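Side-chain contact in possible substrate binding protein of ABC transporter system (Rhodopseudomonas palustris, PDB 3N0X), which probably binds branched-chain amino acids or related ligands in the periplasm and delivers them to an ABC transporter for uptake: residues T254-D259 and P264-L269. Sequence-based numbering, arbitrary orientation.
Sequences TYYYYD and PINEWL
Asn266, in the first turn of helix 264-277, reaches across to the loop 254-259 and meets it with both ends of its carboxamide. The bond to CB is directed at the loop, and CG stands anti to the backbone N (chi1 -160°), which carries the amide away from the helix, with CG 3.6 Å from Tyr256 OH. There the amide divides. OD1 accepts a hydrogen bond from Tyr256 OH at 2.7 Å; the hydroxyl lies in the carbonyl plane, on a lone pair, while OD1 itself sits at the edge of the tyrosine ring, in the plane of that ring. Phenol and amide approach from opposite directions with their planes 88° apart, and the amide meets the phenol at its hydroxyl edge and not over a ring face. ND2 turns the other way and donates to the backbone Tyr258 O at 2.9 Å, in a bent bond with an N-H...O angle of 143°. A second hydrogen bond from ND2, to Pro261 O, ties in the connection between loop and helix. Beside the polar pair, Leu269 CD2 packs 4.2 Å from Tyr256 OH, while Ala286 and Pro281 touch the tyrosine side chain. In place of Asn266, a leucine would probably leave the buried Tyr256 hydroxyl without its acceptor and Tyr258 O without this donor. With a hydroxyl donor at OD1 and two backbone carbonyls at ND2, the amide can be oriented only one way round without losing these bonds, and a single side chain joins the loop after strand 251-254 to the start of the following helix in this periplasmic-binding-protein fold.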
ATOM      1  N   THR A 254       7.151  -4.869  -3.546  1.00 12.28           N
ATOM      2  CA  THR A 254       6.038  -4.022  -3.933  1.00 11.55           C
ATOM      3  C   THR A 254       4.687  -4.531  -3.432  1.00 11.12           C
ATOM      4  O   THR A 254       4.460  -5.731  -3.239  1.00 12.80           O
ATOM      5  CB  THR A 254       5.998  -3.821  -5.484  1.00 13.15           C
ATOM      6  OG1 THR A 254       5.134  -2.701  -5.786  1.00 14.26           O
ATOM      7  CG2 THR A 254       5.596  -5.110  -6.234  1.00 12.88           C
ATOM      8  N   TYR A 255       3.773  -3.583  -3.266  1.00 11.71           N
ATOM      9  CA  TYR A 255       2.387  -3.886  -2.908  1.00 12.48           C
ATOM     10  C   TYR A 255       1.654  -4.603  -4.055  1.00 11.78           C
ATOM     11  O   TYR A 255       0.790  -5.444  -3.826  1.00 11.96           O
ATOM     12  CB  TYR A 255       1.683  -2.540  -2.583  1.00 12.30           C
ATOM     13  CG  TYR A 255       0.156  -2.546  -2.576  1.00 11.92           C
ATOM     14  CD1 TYR A 255      -0.586  -3.139  -1.550  1.00 11.83           C
ATOM     15  CD2 TYR A 255      -0.528  -1.918  -3.570  1.00 11.53           C
ATOM     16  CE1 TYR A 255      -1.979  -3.109  -1.551  1.00 11.00           C
ATOM     17  CE2 TYR A 255      -1.907  -1.943  -3.612  1.00 12.88           C
ATOM     18  CZ  TYR A 255      -2.633  -2.498  -2.580  1.00 15.69           C
ATOM     19  OH  TYR A 255      -4.014  -2.455  -2.606  1.00 14.72           O
ATOM     20  N   TYR A 256       1.960  -4.224  -5.284  1.00 10.09           N
ATOM     21  CA  TYR A 256       1.249  -4.708  -6.455  1.00 11.57           C
ATOM     22  C   TYR A 256       2.014  -4.396  -7.738  1.00 12.65           C
ATOM     23  O   TYR A 256       2.705  -3.390  -7.836  1.00 15.83           O
ATOM     24  CB  TYR A 256      -0.141  -4.065  -6.549  1.00 10.69           C
ATOM     25  CG  TYR A 256      -1.048  -4.606  -7.665  1.00 11.06           C
ATOM     26  CD1 TYR A 256      -1.720  -5.831  -7.546  1.00 11.88           C
ATOM     27  CD2 TYR A 256      -1.265  -3.859  -8.820  1.00 11.95           C
ATOM     28  CE1 TYR A 256      -2.562  -6.277  -8.564  1.00 12.19           C
ATOM     29  CE2 TYR A 256      -2.093  -4.292  -9.825  1.00 10.95           C
ATOM     30  CZ  TYR A 256      -2.718  -5.534  -9.700  1.00 12.16           C
ATOM     31  OH  TYR A 256      -3.543  -5.938 -10.727  1.00 13.39           O
ATOM     32  N   TYR A 257       1.885  -5.289  -8.713  1.00 13.42           N
ATOM     33  CA  TYR A 257       2.244  -5.033 -10.123  1.00 12.91           C
ATOM     34  C   TYR A 257       1.291  -5.931 -10.890  1.00 12.64           C
ATOM     35  O   TYR A 257       1.177  -7.100 -10.561  1.00 12.64           O
ATOM     36  CB  TYR A 257       3.722  -5.314 -10.428  1.00 12.16           C
ATOM     37  CG  TYR A 257       4.074  -5.065 -11.864  1.00 13.02           C
ATOM     38  CD1 TYR A 257       4.267  -3.776 -12.319  1.00 13.58           C
ATOM     39  CD2 TYR A 257       4.179  -6.098 -12.767  1.00 13.87           C
ATOM     40  CE1 TYR A 257       4.575  -3.530 -13.649  1.00 16.21           C
ATOM     41  CE2 TYR A 257       4.500  -5.882 -14.081  1.00 13.53           C
ATOM     42  CZ  TYR A 257       4.680  -4.601 -14.525  1.00 14.20           C
ATOM     43  OH  TYR A 257       4.954  -4.399 -15.858  1.00 16.28           O
ATOM     44  N   TYR A 258       0.605  -5.381 -11.883  1.00 13.56           N
ATOM     45  CA  TYR A 258      -0.504  -6.087 -12.525  0.50 14.23           C
ATOM     46  C   TYR A 258      -0.183  -7.502 -12.994  1.00 13.84           C
ATOM     47  O   TYR A 258      -1.034  -8.380 -12.912  1.00 13.65           O
ATOM     48  CB  TYR A 258      -1.098  -5.267 -13.679  0.50 14.54           C
ATOM     49  CG  TYR A 258      -0.171  -4.986 -14.846  0.50 14.39           C
ATOM     50  CD1 TYR A 258       0.731  -3.929 -14.807  0.50 13.66           C
ATOM     51  CD2 TYR A 258      -0.230  -5.756 -15.996  0.50 19.28           C
ATOM     52  CE1 TYR A 258       1.580  -3.660 -15.897  0.50 15.66           C
ATOM     53  CE2 TYR A 258       0.607  -5.495 -17.088  0.50 14.25           C
ATOM     54  CZ  TYR A 258       1.511  -4.450 -17.030  0.50 19.22           C
ATOM     55  OH  TYR A 258       2.362  -4.216 -18.116  0.50 15.54           O
ATOM     56  N   ASP A 259       1.025  -7.715 -13.517  1.00 12.14           N
ATOM     57  CA  ASP A 259       1.342  -8.991 -14.157  0.60 13.21           C
ATOM     58  C   ASP A 259       1.886 -10.000 -13.174  1.00 14.82           C
ATOM     59  O   ASP A 259       2.167 -11.126 -13.558  1.00 17.05           O
ATOM     60  CB  ASP A 259       2.332  -8.802 -15.324  0.60 13.86           C
ATOM     61  CG  ASP A 259       2.286  -9.951 -16.356  0.60 18.24           C
ATOM     62  OD1 ASP A 259       1.180 -10.392 -16.712  0.60 16.36           O
ATOM     63  OD2 ASP A 259       3.362 -10.376 -16.848  0.60 22.60           O
ATOM     64  N   PRO A 264      -7.718 -16.001 -10.216  1.00 19.58           N
ATOM     65  CA  PRO A 264      -8.851 -15.706 -11.077  1.00 18.78           C
ATOM     66  C   PRO A 264      -9.327 -14.258 -10.997  1.00 17.56           C
ATOM     67  O   PRO A 264      -9.825 -13.732 -11.969  1.00 16.99           O
ATOM     68  CB  PRO A 264      -9.932 -16.658 -10.566  1.00 21.98           C
ATOM     69  CG  PRO A 264      -9.180 -17.830 -10.061  1.00 25.83           C
ATOM     70  CD  PRO A 264      -7.935 -17.235  -9.438  1.00 22.89           C
ATOM     71  N   ILE A 265      -9.204 -13.656  -9.826  1.00 15.33           N
ATOM     72  CA  ILE A 265      -9.677 -12.310  -9.639  1.00 14.26           C
ATOM     73  C   ILE A 265      -8.778 -11.376 -10.399  1.00 11.96           C
ATOM     74  O   ILE A 265      -9.272 -10.531 -11.145  1.00 13.57           O
ATOM     75  CB  ILE A 265      -9.731 -11.932  -8.158  1.00 14.24           C
ATOM     76  CG1 ILE A 265     -10.727 -12.866  -7.448  1.00 20.52           C
ATOM     77  CG2 ILE A 265     -10.129 -10.506  -8.020  1.00 14.42           C
ATOM     78  CD1 ILE A 265     -11.178 -12.360  -6.052  1.00 20.83           C
ATOM     79  N   ASN A 266      -7.480 -11.454 -10.159  1.00 11.57           N
ATOM     80  CA  ASN A 266      -6.558 -10.575 -10.873  1.00 11.46           C
ATOM     81  C   ASN A 266      -6.589 -10.794 -12.392  1.00 14.37           C
ATOM     82  O   ASN A 266      -6.450  -9.860 -13.171  1.00 15.41           O
ATOM     83  CB  ASN A 266      -5.120 -10.654 -10.358  1.00 11.45           C
ATOM     84  CG  ASN A 266      -4.318  -9.438 -10.764  1.00 12.71           C
ATOM     85  OD1 ASN A 266      -4.764  -8.297 -10.538  1.00 12.54           O
ATOM     86  ND2 ASN A 266      -3.138  -9.668 -11.353  1.00 12.30           N
ATOM     87  N   GLU A 267      -6.757 -12.051 -12.799  1.00 14.96           N
ATOM     88  CA  GLU A 267      -6.867 -12.373 -14.225  1.00 15.35           C
ATOM     89  C   GLU A 267      -8.012 -11.607 -14.872  1.00 14.34           C
ATOM     90  O   GLU A 267      -7.825 -10.958 -15.904  1.00 16.02           O
ATOM     91  CB  GLU A 267      -7.008 -13.897 -14.410  1.00 16.54           C
ATOM     92  CG  GLU A 267      -7.422 -14.383 -15.793  1.00 26.87           C
ATOM     93  CD  GLU A 267      -6.318 -14.409 -16.809  1.00 38.56           C
ATOM     94  OE1 GLU A 267      -5.148 -14.092 -16.467  1.00 41.22           O
ATOM     95  OE2 GLU A 267      -6.652 -14.758 -17.982  1.00 43.26           O
ATOM     96  N   TRP A 268      -9.178 -11.655 -14.242  1.00 13.99           N
ATOM     97  CA  TRP A 268     -10.350 -10.927 -14.736  1.00 14.88           C
ATOM     98  C   TRP A 268     -10.101  -9.412 -14.723  1.00 14.26           C
ATOM     99  O   TRP A 268     -10.350  -8.700 -15.705  1.00 14.35           O
ATOM    100  CB  TRP A 268     -11.599 -11.304 -13.913  1.00 14.36           C
ATOM    101  CG  TRP A 268     -12.818 -10.608 -14.421  1.00 12.87           C
ATOM    102  CD1 TRP A 268     -13.589 -10.982 -15.494  1.00 16.08           C
ATOM    103  CD2 TRP A 268     -13.409  -9.421 -13.904  1.00 11.87           C
ATOM    104  NE1 TRP A 268     -14.606 -10.084 -15.682  1.00 18.82           N
ATOM    105  CE2 TRP A 268     -14.527  -9.115 -14.714  1.00 16.91           C
ATOM    106  CE3 TRP A 268     -13.089  -8.566 -12.855  1.00 15.38           C
ATOM    107  CZ2 TRP A 268     -15.324  -7.995 -14.496  1.00 18.80           C
ATOM    108  CZ3 TRP A 268     -13.891  -7.449 -12.635  1.00 15.79           C
ATOM    109  CH2 TRP A 268     -15.001  -7.182 -13.440  1.00 15.41           C
ATOM    110  N   LEU A 269      -9.572  -8.925 -13.615  1.00 13.14           N
ATOM    111  CA  LEU A 269      -9.342  -7.488 -13.457  1.00 11.88           C
ATOM    112  C   LEU A 269      -8.402  -6.965 -14.542  1.00 12.42           C
ATOM    113  O   LEU A 269      -8.720  -5.961 -15.186  1.00 13.65           O
ATOM    114  CB  LEU A 269      -8.786  -7.205 -12.079  1.00 11.68           C
ATOM    115  CG  LEU A 269      -8.339  -5.730 -11.894  1.00 10.42           C
ATOM    116  CD1 LEU A 269      -9.458  -4.725 -12.051  1.00 12.39           C
ATOM    117  CD2 LEU A 269      -7.695  -5.603 -10.501  1.00 12.83           C
TER